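Local coordinates for nitrate transport protein (Parabacteroides distasonis, PDB 3HN0) that probably serves as the solute-binding component of an ABC importer, capturing a small substrate, perhaps nitrate or a related compound, for delivery to the membrane transporter, at residues I57-M62 and A182-V187; K74-G79 and V186-T191; S10-P15 and K38-P43; N64-Y69 and R272-G277. All coordinates share one frame; numbering follows the deposited sequence.

Contact 1. Residues I57-M62 and A182-V187; sequences IAVLPM and AQTAVV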
# COMPACT_ATOMS: atom_id res chain seq x y z
N ILE A 57 -10.47 25.62 -4.34
CA ILE A 57 -9.94 24.27 -4.14
C ILE A 57 -11.04 23.52 -3.39
O ILE A 57 -11.73 24.11 -2.54
CB ILE A 57 -8.69 24.35 -3.23
CG1 ILE A 57 -7.60 25.20 -3.94
CG2 ILE A 57 -8.25 22.93 -2.80
CD1 ILE A 57 -6.41 25.62 -3.12
N ALA A 58 -11.23 22.24 -3.69
CA ALA A 58 -12.26 21.49 -2.99
C ALA A 58 -11.74 20.11 -2.73
O ALA A 58 -10.96 19.60 -3.52
CB ALA A 58 -13.55 21.41 -3.83
N VAL A 59 -12.23 19.48 -1.67
CA VAL A 59 -11.79 18.16 -1.33
C VAL A 59 -13.05 17.30 -1.25
O VAL A 59 -13.94 17.59 -0.43
CB VAL A 59 -11.05 18.19 0.04
CG1 VAL A 59 -10.44 16.82 0.33
CG2 VAL A 59 -9.96 19.31 0.05
N LEU A 60 -13.16 16.28 -2.13
CA LEU A 60 -14.37 15.47 -2.28
C LEU A 60 -13.98 14.14 -2.89
O LEU A 60 -12.82 13.93 -3.30
CB LEU A 60 -15.45 16.18 -3.14
CG LEU A 60 -15.23 16.29 -4.67
CD1 LEU A 60 -16.34 17.11 -5.23
CD2 LEU A 60 -13.90 16.92 -5.08
N PRO A 61 -14.95 13.24 -2.96
CA PRO A 61 -14.57 11.90 -3.37
C PRO A 61 -13.97 11.91 -4.77
O PRO A 61 -14.40 12.70 -5.65
CB PRO A 61 -15.88 11.14 -3.34
CG PRO A 61 -16.65 11.81 -2.24
CD PRO A 61 -16.34 13.27 -2.47
N MSE A 62 -12.97 11.06 -4.95
CA MSE A 62 -12.31 10.91 -6.25
C MSE A 62 -13.32 10.60 -7.36
O MSE A 62 -13.18 11.11 -8.48
CB MSE A 62 -11.22 9.82 -6.18
CG MSE A 62 -10.38 9.63 -7.37
SE MSE A 62 -9.32 11.10 -7.90
CE MSE A 62 -8.10 10.98 -6.40
N ALA A 182 -6.61 5.70 -3.84
CA ALA A 182 -6.73 7.14 -3.87
C ALA A 182 -8.22 7.51 -3.98
O ALA A 182 -8.72 7.85 -5.05
CB ALA A 182 -5.87 7.72 -4.98
N GLN A 183 -8.93 7.45 -2.86
CA GLN A 183 -10.41 7.62 -2.85
C GLN A 183 -10.86 9.04 -2.65
O GLN A 183 -12.02 9.31 -2.85
CB GLN A 183 -11.11 6.82 -1.72
CG GLN A 183 -10.59 5.52 -1.45
CD GLN A 183 -11.40 4.78 -0.46
OE1 GLN A 183 -12.62 5.00 -0.34
NE2 GLN A 183 -10.74 3.91 0.27
N THR A 184 -9.94 9.92 -2.24
CA THR A 184 -10.25 11.29 -1.93
C THR A 184 -9.42 12.23 -2.79
O THR A 184 -8.20 12.01 -2.97
CB THR A 184 -9.96 11.57 -0.48
OG1 THR A 184 -10.71 10.67 0.34
CG2 THR A 184 -10.29 13.03 -0.13
N ALA A 185 -10.08 13.22 -3.38
CA ALA A 185 -9.47 14.14 -4.31
C ALA A 185 -9.41 15.53 -3.74
O ALA A 185 -10.41 16.05 -3.19
CB ALA A 185 -10.27 14.23 -5.63
N VAL A 186 -8.25 16.14 -3.91
CA VAL A 186 -8.12 17.59 -3.80
C VAL A 186 -8.12 18.09 -5.23
O VAL A 186 -7.18 17.80 -5.99
CB VAL A 186 -6.83 18.02 -3.07
CG1 VAL A 186 -6.72 19.55 -3.02
CG2 VAL A 186 -6.75 17.41 -1.66
N VAL A 187 -9.11 18.90 -5.58
CA VAL A 187 -9.22 19.46 -6.92
C VAL A 187 -9.10 20.98 -6.89
O VAL A 187 -9.35 21.59 -5.84
CB VAL A 187 -10.55 19.05 -7.60
CG1 VAL A 187 -10.62 17.47 -7.64
CG2 VAL A 187 -11.78 19.72 -6.97
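Ala58 and Val187 exchange a pair of backbone hydrogen bonds, Ala58 N to Val187 O and Val187 N to Ala58 O, each 2.9 Å long. Two residues on, Leu60 and Ala185 repeat the exchange, the shorter bond running 2.8 Å from Ala185 N to Leu60 O. Between them Val59 and Val186 form the non-hydrogen-bonded pair of this antiparallel ladder, where Val59 CA approaches Ala185 O at 3.1 Å. A fifth bond, 2.9 Å from Met62 N to Gln183 O, carries the pairing past Pro61 into the first turn of helix 62-70; its donor stands 48° out of the carbonyl plane. In the conformers modelled here, Val59 and Val186 lie side by side on one face of the sheet. On the other, Leu60 crosses Val187 at about a right angle, CD2 to CG2 4.0 Å. Met62, built as selenomethionine, is bent at chi2 and chi3 (62° and 71°), and its SE lies 4.0 Å from Ala185 CB. The buried carbonyl oxygens of Ala182 and Thr184 have no partner in the model. The directional bonds are all main chain to main chain, and the side chains add apolar packing.

Contact 2. Residues K74-G79 and V186-T191; sequences KIKLAG and VVYTPT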
# COMPACT_ATOMS: atom_id res chain seq x y z
N LYS A 74 -14.20 22.76 -15.27
CA LYS A 74 -12.78 23.11 -15.35
C LYS A 74 -12.11 22.95 -13.96
O LYS A 74 -11.96 23.90 -13.19
CB LYS A 74 -12.58 24.49 -15.94
CG LYS A 74 -12.89 24.53 -17.45
CD LYS A 74 -12.61 25.92 -18.01
CE LYS A 74 -12.75 25.97 -19.54
NZ LYS A 74 -14.16 25.74 -19.96
N ILE A 75 -11.76 21.70 -13.67
CA ILE A 75 -10.96 21.36 -12.51
C ILE A 75 -9.89 20.38 -12.93
O ILE A 75 -10.01 19.72 -13.96
CB ILE A 75 -11.82 20.73 -11.36
CG1 ILE A 75 -12.58 19.47 -11.85
CG2 ILE A 75 -12.78 21.77 -10.74
CD1 ILE A 75 -13.09 18.58 -10.77
N LYS A 76 -8.85 20.29 -12.13
CA LYS A 76 -7.86 19.26 -12.26
C LYS A 76 -7.61 18.67 -10.88
O LYS A 76 -7.88 19.31 -9.82
CB LYS A 76 -6.53 19.76 -12.85
CG LYS A 76 -6.68 20.30 -14.27
CD LYS A 76 -5.37 20.49 -14.98
CE LYS A 76 -5.57 21.06 -16.39
NZ LYS A 76 -6.50 20.22 -17.26
N LEU A 77 -7.05 17.49 -10.89
CA LEU A 77 -6.71 16.81 -9.68
C LEU A 77 -5.31 17.19 -9.18
O LEU A 77 -4.33 16.96 -9.87
CB LEU A 77 -6.74 15.30 -9.89
CG LEU A 77 -6.32 14.46 -8.70
CD1 LEU A 77 -7.35 14.53 -7.55
CD2 LEU A 77 -6.12 13.01 -9.13
N ALA A 78 -5.20 17.74 -7.97
CA ALA A 78 -3.89 17.96 -7.36
C ALA A 78 -3.31 16.67 -6.81
O ALA A 78 -2.16 16.34 -7.08
CB ALA A 78 -3.93 19.08 -6.25
N GLY A 79 -4.10 15.96 -5.99
CA GLY A 79 -3.61 14.79 -5.31
C GLY A 79 -4.58 14.31 -4.28
O GLY A 79 -5.74 14.74 -4.26
N VAL A 186 -8.25 16.14 -3.91
CA VAL A 186 -8.12 17.59 -3.80
C VAL A 186 -8.12 18.09 -5.23
O VAL A 186 -7.18 17.80 -5.99
CB VAL A 186 -6.83 18.02 -3.07
CG1 VAL A 186 -6.72 19.55 -3.02
CG2 VAL A 186 -6.75 17.41 -1.66
N VAL A 187 -9.11 18.90 -5.58
CA VAL A 187 -9.22 19.46 -6.92
C VAL A 187 -9.10 20.98 -6.89
O VAL A 187 -9.35 21.59 -5.84
CB VAL A 187 -10.55 19.05 -7.60
CG1 VAL A 187 -10.62 17.47 -7.64
CG2 VAL A 187 -11.78 19.72 -6.97
N TYR A 188 -8.71 21.58 -8.02
CA TYR A 188 -8.47 23.00 -8.08
C TYR A 188 -8.91 23.55 -9.42
O TYR A 188 -8.98 22.83 -10.44
CB TYR A 188 -6.99 23.30 -7.80
CG TYR A 188 -6.01 22.81 -8.80
CD1 TYR A 188 -5.50 21.52 -8.75
CD2 TYR A 188 -5.60 23.62 -9.88
CE1 TYR A 188 -4.64 21.05 -9.67
CE2 TYR A 188 -4.70 23.15 -10.79
CZ TYR A 188 -4.19 21.89 -10.69
OH TYR A 188 -3.31 21.39 -11.65
N THR A 189 -9.17 24.84 -9.40
CA THR A 189 -9.65 25.54 -10.59
C THR A 189 -8.48 26.21 -11.29
O THR A 189 -7.38 26.28 -10.79
CB THR A 189 -10.70 26.60 -10.19
OG1 THR A 189 -10.13 27.42 -9.20
CG2 THR A 189 -12.03 26.00 -9.66
N PRO A 190 -8.69 26.69 -12.53
CA PRO A 190 -7.55 27.15 -13.29
C PRO A 190 -6.71 28.29 -12.70
O PRO A 190 -5.50 28.36 -12.96
CB PRO A 190 -8.21 27.61 -14.61
CG PRO A 190 -9.31 26.69 -14.77
CD PRO A 190 -9.87 26.50 -13.40
N THR A 191 -7.33 29.19 -11.96
CA THR A 191 -6.56 30.30 -11.37
C THR A 191 -5.72 29.82 -10.21
O THR A 191 -4.88 30.56 -9.72
CB THR A 191 -7.43 31.48 -10.93
OG1 THR A 191 -8.49 31.01 -10.11
CG2 THR A 191 -8.02 32.17 -12.15
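The ring of Tyr188 packs against Ala78 and Lys76 in the closely fitted part of this contact. Its CG sits between the backbone N and the carbonyl carbon (chi1 66°), and the ring has CD1 3.8 Å from Ala78 CB and 3.4 Å from Lys76 O, with Ala78 N at its edge. The phenol end passes Lys76 CB, OH to CB 3.8 Å, and is hydrogen-bonded to Glu193 beyond the segment. An alanine in place of Tyr188 would probably open a gap beside Ala78 and leave Glu193 without its phenol partner. Strands 76-82 and 184-188 are antiparallel neighbours in the mixed central sheet, and a classic beta bulge interrupts their register: Ala78 and Gly79 both face Val186, which receives a 2.8 Å bond from Ala78 N at its O and gives one of 2.9 Å from its N to Gly79 O. Before the bulge Lys76 and Tyr188 form a regular hydrogen-bonded pair. On the face opposite the Tyr188 ring, Ile75 CD1 meets Val187 CB at 4.1 Å, where Leu68 of helix 62-70 also touches Ile75. Toward solvent the fit slackens: the side chains of exposed Lys74 and Pro190 come no nearer than 4.1 Å, CB to CG, and the lysine's end leads away from residues 186-191.

Contact 3. Residues S10-P15 and K38-P43; sequences SVLRGP and KVVDSP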
# COMPACT_ATOMS: atom_id res chain seq x y z
N SER A 10 -12.75 24.36 0.12
CA SER A 10 -13.96 23.70 0.62
C SER A 10 -13.61 22.26 0.89
O SER A 10 -13.16 21.57 -0.02
CB SER A 10 -15.08 23.78 -0.43
OG SER A 10 -15.38 25.12 -0.74
N VAL A 11 -13.81 21.80 2.12
CA VAL A 11 -13.50 20.44 2.49
C VAL A 11 -14.85 19.71 2.79
O VAL A 11 -15.59 20.12 3.66
CB VAL A 11 -12.53 20.38 3.65
CG1 VAL A 11 -12.21 18.93 3.99
CG2 VAL A 11 -11.23 21.14 3.34
N LEU A 12 -15.24 18.70 1.99
CA LEU A 12 -16.45 17.92 2.34
C LEU A 12 -16.29 17.38 3.79
O LEU A 12 -15.27 16.85 4.14
CB LEU A 12 -16.66 16.77 1.40
CG LEU A 12 -17.91 15.91 1.64
CD1 LEU A 12 -19.14 16.74 1.63
CD2 LEU A 12 -17.96 14.83 0.55
N ARG A 13 -17.31 17.56 4.62
CA ARG A 13 -17.29 17.07 6.01
C ARG A 13 -16.82 15.62 6.10
O ARG A 13 -17.25 14.78 5.30
CB ARG A 13 -18.71 17.16 6.60
CG ARG A 13 -18.77 16.81 8.12
CD ARG A 13 -20.14 17.20 8.77
NE ARG A 13 -20.43 18.64 8.68
CZ ARG A 13 -19.90 19.59 9.48
NH1 ARG A 13 -19.02 19.27 10.43
NH2 ARG A 13 -20.23 20.87 9.31
N GLY A 14 -15.98 15.31 7.08
CA GLY A 14 -15.41 13.96 7.19
C GLY A 14 -13.98 14.00 7.63
O GLY A 14 -13.48 15.08 7.99
N PRO A 15 -13.26 12.88 7.52
CA PRO A 15 -11.85 12.78 7.92
C PRO A 15 -10.76 13.57 7.13
O PRO A 15 -9.67 13.86 7.65
CB PRO A 15 -11.60 11.29 7.89
CG PRO A 15 -12.56 10.72 6.95
CD PRO A 15 -13.77 11.59 6.97
N LYS A 38 -13.29 25.98 4.68
CA LYS A 38 -14.69 25.87 5.11
C LYS A 38 -15.15 24.43 4.89
O LYS A 38 -14.87 23.81 3.85
CB LYS A 38 -15.54 26.84 4.32
CG LYS A 38 -15.31 28.30 4.75
CD LYS A 38 -16.42 29.22 4.20
CE LYS A 38 -16.11 30.70 4.43
NZ LYS A 38 -15.21 30.95 5.60
N VAL A 39 -15.81 23.88 5.90
CA VAL A 39 -16.34 22.54 5.80
C VAL A 39 -17.71 22.62 5.13
O VAL A 39 -18.54 23.47 5.46
CB VAL A 39 -16.39 21.86 7.19
CG1 VAL A 39 -17.00 20.44 7.08
CG2 VAL A 39 -14.99 21.83 7.84
N VAL A 40 -17.95 21.77 4.14
CA VAL A 40 -19.24 21.76 3.46
C VAL A 40 -19.89 20.42 3.73
O VAL A 40 -19.22 19.43 3.96
CB VAL A 40 -19.13 22.04 1.96
CG1 VAL A 40 -18.62 23.46 1.73
CG2 VAL A 40 -18.24 21.01 1.26
N ASP A 41 -21.22 20.40 3.72
CA ASP A 41 -21.93 19.23 4.23
C ASP A 41 -22.23 18.14 3.22
O ASP A 41 -22.57 17.06 3.63
CB ASP A 41 -23.20 19.66 4.97
CG ASP A 41 -22.90 20.44 6.23
OD1 ASP A 41 -21.74 20.37 6.70
OD2 ASP A 41 -23.81 21.12 6.75
N SER A 42 -22.12 18.42 1.91
CA SER A 42 -22.26 17.35 0.92
C SER A 42 -21.43 17.54 -0.35
O SER A 42 -21.11 18.67 -0.70
CB SER A 42 -23.72 17.18 0.51
OG SER A 42 -24.18 18.36 -0.13
N PRO A 43 -21.10 16.43 -1.04
CA PRO A 43 -20.45 16.49 -2.34
C PRO A 43 -21.23 17.37 -3.30
O PRO A 43 -20.65 18.18 -4.02
CB PRO A 43 -20.47 15.02 -2.81
CG PRO A 43 -20.49 14.22 -1.55
CD PRO A 43 -21.30 15.03 -0.58
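Arg13 and Asp41 join the ends of two parallel strands through a side-on salt bridge in which a single carboxylate oxygen takes both donors. Arg13 NE lies 2.9 Å from Asp41 OD1 and Arg13 NH2 3.1 Å from the same atom. The two nitrogens approach differently: NH2 meets the syn lone pair, whereas NE comes from above the carboxylate plane. The oxygen stays close to the guanidinium plane, although guanidinium and carboxylate are turned 49° against each other. Val39 CG1 stands over the centre of one guanidinium face, 3.8 Å from its plane, an apolar cover for that face. Arg13 CG, anti to the backbone N (chi1 -174°), keeps near this methyl, and the bend at chi3 places NE for its bond to Asp41 OD1.

Beneath this bridge the backbone groups are matched in order. Val11 N donates to Lys38 O at 2.9 Å, Val11 O accepts from Val40 N at 2.9 Å, and Val40 O takes Arg13 N at 2.8 Å, so the pairing runs one step past the end of strand 6-12. The alternate residues Ser10 and Leu12 turn their backbone groups to Ile57 and Val59 of the strand on the other flank. In the conformer modelled here Ser10 OG is satisfied by Thr55, and Ser42 OG caps Leu45 N at the start of helix 43-51.

Parallel neighbouring strands joined through intervening helices form a beta-alpha-beta crossover; here the second strand leads through a short turn into helix 43-51, consistent with the alpha/beta lobes of periplasmic binding proteins.

Contact 4. Residues N64-Y69 and R272-G277; sequences NAANLY and RLPDAG. With PO4 (phosphate ion), chain C.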
# COMPACT_ATOMS: atom_id res chain seq x y z
N ASN A 64 -16.35 11.66 -7.70
CA ASN A 64 -16.97 12.92 -8.08
C ASN A 64 -16.04 13.75 -8.89
O ASN A 64 -16.44 14.43 -9.83
CB ASN A 64 -17.43 13.73 -6.85
CG ASN A 64 -18.53 13.02 -6.05
OD1 ASN A 64 -18.27 12.01 -5.40
ND2 ASN A 64 -19.75 13.55 -6.09
N ALA A 65 -14.77 13.76 -8.50
CA ALA A 65 -13.77 14.55 -9.21
C ALA A 65 -13.68 14.07 -10.66
O ALA A 65 -13.76 14.87 -11.63
CB ALA A 65 -12.41 14.46 -8.48
N ALA A 66 -13.61 12.76 -10.83
CA ALA A 66 -13.59 12.18 -12.16
C ALA A 66 -14.80 12.53 -13.00
O ALA A 66 -14.67 12.89 -14.19
CB ALA A 66 -13.41 10.67 -12.08
N ASN A 67 -15.98 12.40 -12.41
CA ASN A 67 -17.23 12.70 -13.08
C ASN A 67 -17.29 14.16 -13.50
O ASN A 67 -17.52 14.48 -14.65
CB ASN A 67 -18.41 12.38 -12.16
CG ASN A 67 -19.73 12.50 -12.89
OD1 ASN A 67 -19.89 11.97 -13.97
ND2 ASN A 67 -20.68 13.22 -12.31
N LEU A 68 -17.02 15.08 -12.58
CA LEU A 68 -16.99 16.49 -12.94
C LEU A 68 -16.02 16.81 -14.09
O LEU A 68 -16.36 17.56 -15.02
CB LEU A 68 -16.59 17.34 -11.73
CG LEU A 68 -17.59 17.41 -10.58
CD1 LEU A 68 -16.96 18.27 -9.43
CD2 LEU A 68 -18.87 17.99 -11.05
N TYR A 69 -14.82 16.24 -14.02
CA TYR A 69 -13.85 16.41 -15.09
C TYR A 69 -14.40 15.87 -16.42
O TYR A 69 -14.30 16.55 -17.48
CB TYR A 69 -12.50 15.78 -14.74
CG TYR A 69 -11.51 15.92 -15.88
CD1 TYR A 69 -10.74 17.07 -15.98
CD2 TYR A 69 -11.36 14.92 -16.86
CE1 TYR A 69 -9.87 17.25 -17.05
CE2 TYR A 69 -10.47 15.08 -17.93
CZ TYR A 69 -9.73 16.26 -18.03
OH TYR A 69 -8.85 16.49 -19.06
N ARG A 272 -16.37 6.88 -18.30
CA ARG A 272 -15.04 6.61 -18.83
C ARG A 272 -14.00 7.06 -17.84
O ARG A 272 -14.28 7.88 -16.96
CB ARG A 272 -14.84 7.34 -20.17
CG ARG A 272 -14.80 8.86 -20.07
CD ARG A 272 -14.93 9.47 -21.43
NE ARG A 272 -14.67 10.90 -21.46
CZ ARG A 272 -15.56 11.83 -21.11
NH1 ARG A 272 -16.77 11.49 -20.70
NH2 ARG A 272 -15.24 13.11 -21.19
N LEU A 273 -12.78 6.53 -17.99
CA LEU A 273 -11.65 7.00 -17.19
C LEU A 273 -11.26 8.38 -17.70
O LEU A 273 -11.22 8.59 -18.92
CB LEU A 273 -10.44 6.07 -17.35
CG LEU A 273 -10.57 4.67 -16.79
CD1 LEU A 273 -9.35 3.89 -17.27
CD2 LEU A 273 -10.66 4.69 -15.25
N PRO A 274 -10.97 9.33 -16.79
CA PRO A 274 -10.54 10.66 -17.23
C PRO A 274 -9.27 10.58 -18.11
O PRO A 274 -8.41 9.72 -17.86
CB PRO A 274 -10.22 11.36 -15.93
CG PRO A 274 -11.09 10.65 -14.91
CD PRO A 274 -11.09 9.23 -15.32
N ASP A 275 -9.19 11.44 -19.11
CA ASP A 275 -8.00 11.52 -19.96
C ASP A 275 -6.84 12.22 -19.26
O ASP A 275 -6.90 12.56 -18.06
CB ASP A 275 -8.34 12.21 -21.29
CG ASP A 275 -8.78 13.64 -21.14
OD1 ASP A 275 -8.32 14.35 -20.22
OD2 ASP A 275 -9.59 14.10 -21.97
N ALA A 276 -5.76 12.46 -20.00
CA ALA A 276 -4.50 12.89 -19.37
C ALA A 276 -4.60 14.31 -18.76
O ALA A 276 -3.89 14.60 -17.82
CB ALA A 276 -3.32 12.80 -20.33
N GLY A 277 -5.52 15.14 -19.24
CA GLY A 277 -5.69 16.50 -18.70
C GLY A 277 -6.23 16.58 -17.25
O GLY A 277 -6.24 17.65 -16.65
P PO4 C . -12.07 12.13 -23.45
O1 PO4 C . -10.68 12.60 -23.84
O2 PO4 C . -12.02 11.28 -22.19
O3 PO4 C . -12.65 11.30 -24.58
O4 PO4 C . -12.93 13.35 -23.26
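Tyr69 and Asp275 cross at about a right angle, the phenol ring and the carboxylate plane 83° apart, and their ends meet in a very short hydrogen bond of 2.5 Å from Tyr69 OH to Asp275 OD1. The carboxylate lies at the ring edge. Tyr69 CG is anti to the backbone N (chi1 178°), starting the side chain off toward the loop. Asp275 OD1 also accepts from Gly277 N at 3.1 Å, an Asx turn, so one oxygen ties the tyrosine and the turn together. Gly277 CA lies 3.2 Å from Tyr69 OH, and a beta carbon on that residue would clash with the hydroxyl. A phenylalanine in place of Tyr69 would probably leave Asp275 OD1 without its phenol donor and the carboxylate freer to turn.

Pro274 crosses the tyrosine obliquely, its CB 3.9 Å from Tyr69 CD2, and sets its CG 3.7 Å from Ala66 CB one helical turn back. Nearby, Arg272 holds a phosphate ion, probably from the crystallisation liquor: its guanidinium presents an edge to the ion, with NE 2.8 Å from phosphate O2, while NH2 bonds both phosphate O4 and Asn70 O. Asp275 OD2 comes within 2.6 Å of phosphate O1.

The contact pins the loop after helix 251-264 to helix 62-70. Leu258 of helix 251-264 packs on Ala66, the ring of Phe278 meets that of Tyr69, and Lys76 of strand 76-82 bonds Gly277 O.

In the fold
Contacts 1, 2 and 3 are three strand pairings within one mixed sheet, and contact 4 fastens a late loop to the helix that follows strand 57-61. Contact 1 is buried near the chain centre and contact 2, sharing strand 184-188 with it, is buried mainly at its inner end; both rest on antiparallel backbone pairing and apolar side chains. Contact 3, parallel and nearer the surface, adds a salt bridge, and its strand 6-12 bonds directly to strand 57-61 of contact 1. Contact 4, partly buried, relies on a single side-chain hydrogen bond and proline packing; Ala65 on its helix packs against Ala185 of contact 1 and Val187, shared by contacts 1 and 2.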